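Local coordinates for CCHC-type domain-containing protein (Trypanosoma brucei brucei, PDB 7C45) that binds RNA and probably trims guide RNA as a 3'-5' exonuclease of the RNase D type, with a metal-binding active site, and carries zinc knuckles, at residues 15-20 against 65-70; 54-59 against 74-79; 216-221 against 246-251. All coordinates share one frame; numbering follows the deposited sequence.

Interaction 1: residues 15-20 against 65-70; sequences PYRVVD and DAKPVV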
loop_
_atom_site.group_PDB
_atom_site.type_symbol
_atom_site.label_atom_id
_atom_site.label_comp_id
_atom_site.label_asym_id
_atom_site.label_seq_id
_atom_site.Cartn_x
_atom_site.Cartn_y
_atom_site.Cartn_z
ATOM N N PRO A 15 -9.738 -13.603 -9.054
ATOM C CA PRO A 15 -10.315 -14.306 -7.909
ATOM C C PRO A 15 -9.257 -14.550 -6.847
ATOM O O PRO A 15 -8.065 -14.571 -7.123
ATOM C CB PRO A 15 -10.809 -15.628 -8.509
ATOM C CG PRO A 15 -10.098 -15.775 -9.817
ATOM C CD PRO A 15 -9.382 -14.508 -10.160
ATOM N N TYR A 16 -9.709 -14.726 -5.618
ATOM C CA TYR A 16 -8.800 -15.182 -4.577
ATOM C C TYR A 16 -8.786 -16.708 -4.500
ATOM O O TYR A 16 -9.741 -17.395 -4.886
ATOM C CB TYR A 16 -9.168 -14.607 -3.206
ATOM C CG TYR A 16 -10.474 -15.076 -2.617
ATOM C CD1 TYR A 16 -10.578 -16.324 -2.017
ATOM C CD2 TYR A 16 -11.592 -14.260 -2.613
ATOM C CE1 TYR A 16 -11.779 -16.772 -1.482
ATOM C CE2 TYR A 16 -12.794 -14.697 -2.079
ATOM C CZ TYR A 16 -12.876 -15.943 -1.501
ATOM O OH TYR A 16 -14.059 -16.385 -0.963
ATOM N N ARG A 17 -7.693 -17.221 -3.956
ATOM C CA ARG A 17 -7.499 -18.648 -3.733
ATOM C C ARG A 17 -6.887 -18.825 -2.357
ATOM O O ARG A 17 -5.782 -18.344 -2.124
ATOM C CB ARG A 17 -6.575 -19.245 -4.783
ATOM C CG ARG A 17 -6.536 -20.743 -4.793
ATOM C CD ARG A 17 -6.229 -21.182 -6.211
ATOM N NE ARG A 17 -7.217 -20.609 -7.109
ATOM C CZ ARG A 17 -7.005 -20.339 -8.392
ATOM N NH1 ARG A 17 -7.984 -19.810 -9.121
ATOM N NH2 ARG A 17 -5.814 -20.575 -8.944
ATOM N N VAL A 18 -7.603 -19.514 -1.463
ATOM C CA VAL A 18 -7.099 -19.755 -0.113
ATOM C C VAL A 18 -5.988 -20.792 -0.165
ATOM O O VAL A 18 -6.162 -21.879 -0.724
ATOM C CB VAL A 18 -8.229 -20.226 0.814
ATOM C CG1 VAL A 18 -7.654 -20.603 2.192
ATOM C CG2 VAL A 18 -9.294 -19.168 0.940
ATOM N N VAL A 19 -4.857 -20.475 0.428
ATOM C CA VAL A 19 -3.716 -21.380 0.447
ATOM C C VAL A 19 -3.583 -21.876 1.884
ATOM O O VAL A 19 -3.026 -21.189 2.745
ATOM C CB VAL A 19 -2.437 -20.702 -0.066
ATOM C CG1 VAL A 19 -1.242 -21.643 0.029
ATOM C CG2 VAL A 19 -2.653 -20.259 -1.527
ATOM N N ASP A 20 -4.119 -23.071 2.157
ATOM C CA ASP A 20 -4.203 -23.529 3.535
ATOM C C ASP A 20 -3.780 -24.983 3.710
ATOM O O ASP A 20 -3.971 -25.538 4.794
ATOM C CB ASP A 20 -5.609 -23.307 4.082
ATOM C CG ASP A 20 -6.682 -24.008 3.279
ATOM O OD1 ASP A 20 -6.407 -24.563 2.188
ATOM O OD2 ASP A 20 -7.828 -23.961 3.744
ATOM N N ASP A 65 2.500 -10.505 -10.995
ATOM C CA ASP A 65 2.332 -10.445 -12.442
ATOM C C ASP A 65 2.453 -11.814 -13.112
ATOM O O ASP A 65 2.314 -11.895 -14.331
ATOM C CB ASP A 65 3.347 -9.466 -13.041
ATOM C CG ASP A 65 4.785 -9.887 -12.782
ATOM O OD1 ASP A 65 5.046 -10.548 -11.772
ATOM O OD2 ASP A 65 5.660 -9.570 -13.610
ATOM N N ALA A 66 2.691 -12.894 -12.359
ATOM C CA ALA A 66 2.840 -14.224 -12.950
ATOM C C ALA A 66 1.521 -14.985 -13.085
ATOM O O ALA A 66 1.500 -16.046 -13.726
ATOM C CB ALA A 66 3.825 -15.072 -12.116
ATOM N N LYS A 67 0.415 -14.474 -12.517
ATOM C CA LYS A 67 -0.810 -15.255 -12.532
ATOM C C LYS A 67 -1.984 -14.390 -12.094
ATOM O O LYS A 67 -1.847 -13.592 -11.159
ATOM C CB LYS A 67 -0.651 -16.489 -11.642
ATOM C CG LYS A 67 -1.811 -17.448 -11.710
ATOM C CD LYS A 67 -1.677 -18.588 -10.739
ATOM C CE LYS A 67 -2.279 -19.850 -11.320
ATOM N NZ LYS A 67 -1.795 -20.097 -12.713
ATOM N N PRO A 68 -3.140 -14.496 -12.746
ATOM C CA PRO A 68 -4.295 -13.631 -12.427
ATOM C C PRO A 68 -5.102 -14.156 -11.253
ATOM O O PRO A 68 -6.280 -14.514 -11.382
ATOM C CB PRO A 68 -5.102 -13.679 -13.735
ATOM C CG PRO A 68 -4.836 -15.042 -14.246
ATOM C CD PRO A 68 -3.390 -15.297 -13.958
ATOM N N VAL A 69 -4.468 -14.192 -10.078
ATOM C CA VAL A 69 -5.087 -14.731 -8.876
ATOM C C VAL A 69 -4.542 -13.959 -7.681
ATOM O O VAL A 69 -3.428 -13.439 -7.720
ATOM C CB VAL A 69 -4.806 -16.252 -8.709
ATOM C CG1 VAL A 69 -3.377 -16.495 -8.302
ATOM C CG2 VAL A 69 -5.749 -16.893 -7.699
ATOM N N VAL A 70 -5.316 -13.923 -6.605
ATOM C CA VAL A 70 -4.846 -13.423 -5.312
ATOM C C VAL A 70 -4.672 -14.625 -4.393
ATOM O O VAL A 70 -5.637 -15.351 -4.133
ATOM C CB VAL A 70 -5.831 -12.410 -4.707
ATOM C CG1 VAL A 70 -5.409 -12.015 -3.279
ATOM C CG2 VAL A 70 -5.958 -11.196 -5.617
#

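Interaction 2: residues 54-59 against 74-79; sequences LGRISL and DVLTLT. With nucleotides of chain B.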
loop_
_atom_site.group_PDB
_atom_site.type_symbol
_atom_site.label_atom_id
_atom_site.label_comp_id
_atom_site.label_asym_id
_atom_site.label_seq_id
_atom_site.Cartn_x
_atom_site.Cartn_y
_atom_site.Cartn_z
ATOM N N LEU A 54 1.592 -5.325 14.870
ATOM C CA LEU A 54 0.503 -6.190 14.442
ATOM C C LEU A 54 0.365 -7.346 15.421
ATOM O O LEU A 54 1.350 -7.818 15.985
ATOM C CB LEU A 54 0.753 -6.752 13.045
ATOM C CG LEU A 54 0.698 -5.761 11.874
ATOM C CD1 LEU A 54 0.725 -6.533 10.597
ATOM C CD2 LEU A 54 -0.523 -4.867 11.919
ATOM N N GLY A 55 -0.865 -7.808 15.604
ATOM C CA GLY A 55 -1.098 -9.043 16.326
ATOM C C GLY A 55 -0.637 -10.268 15.534
ATOM O O GLY A 55 0.065 -10.178 14.530
ATOM N N ARG A 56 -1.035 -11.434 16.030
ATOM C CA ARG A 56 -0.602 -12.695 15.428
ATOM C C ARG A 56 -0.992 -12.729 13.957
ATOM O O ARG A 56 -2.131 -12.439 13.611
ATOM C CB ARG A 56 -1.254 -13.857 16.164
ATOM C CG ARG A 56 -0.805 -15.220 15.709
ATOM C CD ARG A 56 -1.451 -16.248 16.634
ATOM N NE ARG A 56 -1.144 -17.620 16.279
ATOM C CZ ARG A 56 -1.523 -18.662 16.999
ATOM N NH1 ARG A 56 -2.215 -18.475 18.125
ATOM N NH2 ARG A 56 -1.202 -19.885 16.604
ATOM N N ILE A 57 -0.035 -13.040 13.086
ATOM C CA ILE A 57 -0.344 -13.078 11.659
ATOM C C ILE A 57 -1.410 -14.129 11.392
ATOM O O ILE A 57 -1.304 -15.272 11.845
ATOM C CB ILE A 57 0.912 -13.367 10.835
ATOM C CG1 ILE A 57 1.840 -12.150 10.829
ATOM C CG2 ILE A 57 0.513 -13.743 9.429
ATOM C CD1 ILE A 57 3.172 -12.424 10.205
ATOM N N SER A 58 -2.449 -13.737 10.654
ATOM C CA SER A 58 -3.507 -14.654 10.249
ATOM C C SER A 58 -3.368 -15.023 8.774
ATOM O O SER A 58 -3.246 -16.200 8.424
ATOM C CB SER A 58 -4.873 -14.023 10.517
ATOM O OG SER A 58 -5.929 -14.873 10.117
ATOM N N LEU A 59 -3.372 -14.016 7.912
ATOM C CA LEU A 59 -3.216 -14.162 6.469
ATOM C C LEU A 59 -2.020 -13.354 5.981
ATOM O O LEU A 59 -1.742 -12.275 6.503
ATOM C CB LEU A 59 -4.472 -13.675 5.729
ATOM C CG LEU A 59 -5.802 -14.357 6.049
ATOM C CD1 LEU A 59 -6.968 -13.678 5.319
ATOM C CD2 LEU A 59 -5.720 -15.874 5.718
ATOM N N ASP A 74 -3.012 -18.867 4.371
ATOM C CA ASP A 74 -3.541 -19.047 5.719
ATOM C C ASP A 74 -2.377 -19.479 6.613
ATOM O O ASP A 74 -2.136 -20.663 6.863
ATOM C CB ASP A 74 -4.688 -20.049 5.718
ATOM C CG ASP A 74 -5.347 -20.179 7.076
ATOM O OD1 ASP A 74 -4.781 -19.691 8.061
ATOM O OD2 ASP A 74 -6.424 -20.791 7.161
ATOM N N VAL A 75 -1.620 -18.479 7.080
ATOM C CA VAL A 75 -0.463 -18.756 7.931
ATOM C C VAL A 75 -0.907 -19.379 9.260
ATOM O O VAL A 75 -0.218 -20.244 9.808
ATOM C CB VAL A 75 0.349 -17.448 8.120
ATOM C CG1 VAL A 75 1.513 -17.640 9.104
ATOM C CG2 VAL A 75 0.884 -16.967 6.786
ATOM N N LEU A 76 -2.053 -18.964 9.795
ATOM C CA LEU A 76 -2.533 -19.545 11.054
ATOM C C LEU A 76 -2.724 -21.050 10.911
ATOM O O LEU A 76 -2.287 -21.828 11.767
ATOM C CB LEU A 76 -3.839 -18.876 11.484
ATOM C CG LEU A 76 -4.475 -19.292 12.804
ATOM C CD1 LEU A 76 -3.558 -18.900 13.952
ATOM C CD2 LEU A 76 -5.890 -18.707 12.944
ATOM N N THR A 77 -3.287 -21.480 9.776
ATOM C CA THR A 77 -3.531 -22.906 9.588
ATOM C C THR A 77 -2.253 -23.640 9.177
ATOM O O THR A 77 -1.941 -24.691 9.725
ATOM C CB THR A 77 -4.639 -23.107 8.555
ATOM O OG1 THR A 77 -5.871 -22.564 9.056
ATOM C CG2 THR A 77 -4.822 -24.586 8.280
ATOM N N LEU A 78 -1.501 -23.094 8.213
ATOM C CA LEU A 78 -0.266 -23.732 7.761
ATOM C C LEU A 78 0.768 -23.854 8.879
ATOM O O LEU A 78 1.547 -24.814 8.906
ATOM C CB LEU A 78 0.336 -22.927 6.613
ATOM C CG LEU A 78 -0.453 -22.898 5.307
ATOM C CD1 LEU A 78 0.151 -21.844 4.378
ATOM C CD2 LEU A 78 -0.439 -24.278 4.645
ATOM N N THR A 79 0.813 -22.857 9.765
ATOM C CA THR A 79 1.814 -22.454 10.753
ATOM C C THR A 79 2.912 -21.666 10.072
ATOM O O THR A 79 3.282 -21.971 8.931
ATOM C CB THR A 79 2.472 -23.605 11.536
ATOM O OG1 THR A 79 3.318 -24.381 10.677
ATOM C CG2 THR A 79 1.423 -24.462 12.238
ATOM P P U B 10 -4.351 -2.947 6.448
ATOM O OP1 U B 10 -4.298 -4.029 5.446
ATOM O OP2 U B 10 -5.431 -1.917 6.397
ATOM O "O5'" U B 10 -4.370 -3.590 7.910
ATOM C "C5'" U B 10 -3.610 -4.755 8.184
ATOM C "C4'" U B 10 -3.736 -5.176 9.625
ATOM O "O4'" U B 10 -3.509 -4.031 10.469
ATOM C "C3'" U B 10 -5.101 -5.682 10.055
ATOM O "O3'" U B 10 -5.299 -7.041 9.737
ATOM C "C2'" U B 10 -5.093 -5.432 11.554
ATOM O "O2'" U B 10 -4.365 -6.463 12.207
ATOM C "C1'" U B 10 -4.288 -4.136 11.639
ATOM N N1 U B 10 -5.148 -2.942 11.736
ATOM C C2 U B 10 -5.639 -2.664 12.991
ATOM O O2 U B 10 -5.390 -3.374 13.953
ATOM N N3 U B 10 -6.426 -1.541 13.056
ATOM C C4 U B 10 -6.744 -0.696 12.011
ATOM O O4 U B 10 -7.465 0.272 12.231
ATOM C C5 U B 10 -6.183 -1.049 10.742
ATOM C C6 U B 10 -5.415 -2.139 10.649
#

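Interaction 3: residues 216-221 against 246-251; sequences ERLTAQ and AWLERY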
loop_
_atom_site.group_PDB
_atom_site.type_symbol
_atom_site.label_atom_id
_atom_site.label_comp_id
_atom_site.label_asym_id
_atom_site.label_seq_id
_atom_site.Cartn_x
_atom_site.Cartn_y
_atom_site.Cartn_z
ATOM N N GLU A 216 12.730 3.134 -4.074
ATOM C CA GLU A 216 13.198 1.821 -3.633
ATOM C C GLU A 216 14.196 1.973 -2.497
ATOM O O GLU A 216 14.139 1.237 -1.505
ATOM C CB GLU A 216 13.834 1.054 -4.802
ATOM C CG GLU A 216 12.851 0.416 -5.772
ATOM C CD GLU A 216 13.556 -0.314 -6.925
ATOM O OE1 GLU A 216 14.658 0.094 -7.300
ATOM O OE2 GLU A 216 13.017 -1.319 -7.410
ATOM N N ARG A 217 15.122 2.930 -2.630
ATOM C CA ARG A 217 16.119 3.160 -1.590
ATOM C C ARG A 217 15.459 3.673 -0.316
ATOM O O ARG A 217 15.806 3.243 0.796
ATOM C CB ARG A 217 17.189 4.136 -2.091
ATOM C CG ARG A 217 18.046 3.574 -3.225
ATOM C CD ARG A 217 18.763 2.308 -2.800
ATOM N NE ARG A 217 17.961 1.111 -3.052
ATOM C CZ ARG A 217 17.950 0.021 -2.285
ATOM N NH1 ARG A 217 17.180 -1.009 -2.614
ATOM N NH2 ARG A 217 18.698 -0.043 -1.189
ATOM N N LEU A 218 14.483 4.557 -0.465
ATOM C CA LEU A 218 13.778 5.057 0.707
ATOM C C LEU A 218 13.000 3.936 1.381
ATOM O O LEU A 218 13.031 3.790 2.612
ATOM C CB LEU A 218 12.864 6.209 0.300
ATOM C CG LEU A 218 11.917 6.795 1.350
ATOM C CD1 LEU A 218 12.666 7.266 2.617
ATOM C CD2 LEU A 218 11.137 7.952 0.738
ATOM N N THR A 219 12.336 3.098 0.586
ATOM C CA THR A 219 11.674 1.938 1.171
ATOM C C THR A 219 12.676 1.011 1.861
ATOM O O THR A 219 12.376 0.445 2.920
ATOM C CB THR A 219 10.898 1.177 0.102
ATOM O OG1 THR A 219 10.006 2.069 -0.581
ATOM C CG2 THR A 219 10.098 0.072 0.735
ATOM N N ALA A 220 13.854 0.801 1.257
ATOM C CA ALA A 220 14.843 -0.067 1.896
ATOM C C ALA A 220 15.230 0.462 3.266
ATOM O O ALA A 220 15.498 -0.323 4.178
ATOM C CB ALA A 220 16.087 -0.213 1.036
ATOM N N GLN A 221 15.271 1.787 3.423
ATOM C CA GLN A 221 15.546 2.365 4.733
ATOM C C GLN A 221 14.453 1.996 5.731
ATOM O O GLN A 221 14.736 1.728 6.900
ATOM C CB GLN A 221 15.664 3.884 4.612
ATOM C CG GLN A 221 16.035 4.604 5.907
ATOM C CD GLN A 221 17.339 4.094 6.486
ATOM O OE1 GLN A 221 17.347 3.406 7.509
ATOM N NE2 GLN A 221 18.448 4.408 5.823
ATOM N N ALA A 246 13.295 14.300 7.067
ATOM C CA ALA A 246 14.725 14.158 6.826
ATOM C C ALA A 246 15.010 13.039 5.825
ATOM O O ALA A 246 15.882 13.180 4.962
ATOM C CB ALA A 246 15.464 13.913 8.140
ATOM N N TRP A 247 14.286 11.918 5.918
ATOM C CA TRP A 247 14.488 10.861 4.925
ATOM C C TRP A 247 14.041 11.316 3.538
ATOM O O TRP A 247 14.675 10.975 2.539
ATOM C CB TRP A 247 13.755 9.588 5.332
ATOM C CG TRP A 247 14.402 8.900 6.478
ATOM C CD1 TRP A 247 15.481 9.333 7.206
ATOM C CD2 TRP A 247 14.038 7.632 7.011
ATOM N NE1 TRP A 247 15.783 8.415 8.184
ATOM C CE2 TRP A 247 14.920 7.366 8.080
ATOM C CE3 TRP A 247 13.049 6.708 6.698
ATOM C CZ2 TRP A 247 14.833 6.197 8.832
ATOM C CZ3 TRP A 247 12.965 5.556 7.456
ATOM C CH2 TRP A 247 13.845 5.315 8.512
ATOM N N LEU A 248 12.949 12.071 3.454
ATOM C CA LEU A 248 12.519 12.603 2.161
ATOM C C LEU A 248 13.592 13.506 1.568
ATOM O O LEU A 248 13.940 13.392 0.382
ATOM C CB LEU A 248 11.203 13.361 2.322
ATOM C CG LEU A 248 9.961 12.467 2.474
ATOM C CD1 LEU A 248 8.757 13.234 2.953
ATOM C CD2 LEU A 248 9.621 11.785 1.179
ATOM N N GLU A 249 14.126 14.415 2.388
ATOM C CA GLU A 249 15.197 15.289 1.912
ATOM C C GLU A 249 16.371 14.472 1.387
ATOM O O GLU A 249 16.951 14.808 0.348
ATOM C CB GLU A 249 15.658 16.239 3.026
ATOM C CG GLU A 249 14.580 17.172 3.580
ATOM C CD GLU A 249 14.606 18.577 2.966
ATOM O OE1 GLU A 249 15.183 18.734 1.867
ATOM O OE2 GLU A 249 14.037 19.507 3.582
ATOM N N ARG A 250 16.711 13.377 2.073
ATOM C CA ARG A 250 17.883 12.590 1.707
ATOM C C ARG A 250 17.656 11.777 0.435
ATOM O O ARG A 250 18.478 11.804 -0.487
ATOM C CB ARG A 250 18.258 11.670 2.865
ATOM C CG ARG A 250 19.292 10.632 2.523
ATOM C CD ARG A 250 19.593 9.839 3.786
ATOM N NE ARG A 250 20.532 8.755 3.558
ATOM C CZ ARG A 250 20.890 7.883 4.491
ATOM N NH1 ARG A 250 21.753 6.919 4.206
ATOM N NH2 ARG A 250 20.368 7.972 5.707
ATOM N N TYR A 251 16.551 11.040 0.369
ATOM C CA TYR A 251 16.341 10.098 -0.722
ATOM C C TYR A 251 15.656 10.712 -1.934
ATOM O O TYR A 251 15.913 10.277 -3.064
ATOM C CB TYR A 251 15.521 8.898 -0.226
ATOM C CG TYR A 251 16.307 8.047 0.745
ATOM C CD1 TYR A 251 17.124 7.019 0.286
ATOM C CD2 TYR A 251 16.264 8.287 2.112
ATOM C CE1 TYR A 251 17.875 6.255 1.158
ATOM C CE2 TYR A 251 17.002 7.512 2.995
ATOM C CZ TYR A 251 17.805 6.503 2.511
ATOM O OH TYR A 251 18.556 5.745 3.376
#

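Interaction 1: residues 15-20 against 65-70
A parallel beta bridge joins strand 16-19, an outermost strand of the mixed sheet of this DEDD-type exonuclease domain, to the start of strand 70-74. The bridge pairs Tyr16 with Val70, whose CA atoms lie 4.4 Å apart, and it is held as parallel strands require, with both polar backbone atoms of Val70 bound to the residues flanking Tyr16. Val70 N gives a nearly straight bond to Pro15 O (2.9 Å, 167° at the hydrogen), lying in the carbonyl plane. Arg17 N returns one to Val70 O (2.8 Å), approaching nearly along the C=O axis. Tyr16 and Val70 point to the same sheet face, where helix 182-202 packs on both, but their side chains meet only at CB against CB (4.3 Å): chi1 of 67° sets Tyr16 CG in the crowded position between backbone N and carbonyl carbon, and the ring leads away. Ahead of the bridge the chain turns sharply, an inverse gamma turn centred on Pro68, and Pro15 CD comes to 3.3 Å from Pro68 O. Arg17 crosses Val69 at about a right angle, its CG anti to the backbone N (chi1 -169°) and its chain bent at chi3. Lys67 CE sits at the edge of the guanidinium, near its plane, while Val69 CG2, anti to its own backbone N, rests over the centre of one guanidinium face, 3.7 Å from Arg17 CZ.

Interaction 2: residues 54-59 against 74-79
Arg56 leaves the backbone with CG anti to N (chi1 -175°) and stays extended to NE, so its guanidinium reaches Leu76, whose CG is also anti to N (chi1 -177°). The two side chains cross at about a right angle: Leu76 CD1 lies over one guanidinium face, offset toward the rim and 3.6 Å from Arg56 NE. Deeper in, the CG2 branch of Ile57 meets Val75 CB at 3.9 Å, and Leu59 CD2 packs on Asp74 CA at 3.8 Å. A weak backbone hydrogen bond runs from Leu76 N, in the first turn of helix 75-78, to Ser58 O of the strand (3.3 Å, 162° at the hydrogen). Asp74 is the N-cap of that helix. Its CG is anti to the backbone N, and the carboxylate is gripped from above its plane by Thr77, with Thr77 N on Asp74 OD1 (2.9 Å) and Thr77 OG1 on Asp74 OD2 (2.7 Å). Arg178 adds a salt bridge to the same carboxylate and also bonds Ser58 OG, which Trp175 O binds as well. At the far end of 54-59, Leu54 CD2 touches O4' of U10 of chain B at 3.4 Å. Ser58 and Leu59 form a classic beta bulge opposite Glu43, a calcium ligand on strand 37-44, while helix 104-114 packs on Leu54 and Ile57 and helix 80-92 on Val75.

Interaction 3: residues 216-221 against 246-251
Helix segments 216-221 and 246-251 run roughly antiparallel, their N-to-C directions 142° apart and their axes 10.1 Å from each other at closest approach, with Leu218 and Tyr251 the nearest CA pair at 5.8 Å. Tyr251 lies against 216-221: one ring face receives Leu218 CA in a CH-pi contact, 4.1 Å from the centroid, and the opposite face is met by Arg250 CG. Its hydroxyl takes a nearly straight hydrogen bond from Gln221 NE2 (2.8 Å to Tyr251 OH, 168° at the hydrogen), which lies close to the amide plane of Gln221. The extended Arg250 turns its guanidinium so that the same Tyr251 OH sits over the centre of one face. Gln221 starts with CG anti to the backbone N and then bends at chi2 (57°), which sets CG over the six-membered ring of Trp247, 3.4 Å from the centroid and almost on its normal. One residue thus offers its methylene to one aromatic side chain and its amide to another. Between the helices Leu218, with CG likewise anti to N, sends CD1 to Trp247 CB (3.7 Å) and CD2 to Leu248 CD2 (4.1 Å). The contact is structural packing away from the annotated sites: helix 245-251 sits against helix 212-226, Tyr222 of which meets Trp247 edge-to-face, and helix 124-136 packs on both Leu218 and Leu248.

From the N terminus, the chain enters strand 16-19, passes through helix 22-33 and the antiparallel strands 37-44 and 57-64, and returns at 65-70 to close interaction 1. Interaction 2 opens inside that loop at 54-59 and closes beyond it at 74-79, so the two cross. Both reach one sheet, and strand 70-74 runs from one to the other; they touch where Val19 O lies 2.8 Å from Asp74 N, a probable hydrogen bond. Interaction 3 follows in series, closing the loop between helices 212-226 and 245-251. Its centre lies about 30 Å from that of interaction 2, and it joins two helices on the opposite side of the chain's centre from interaction 1.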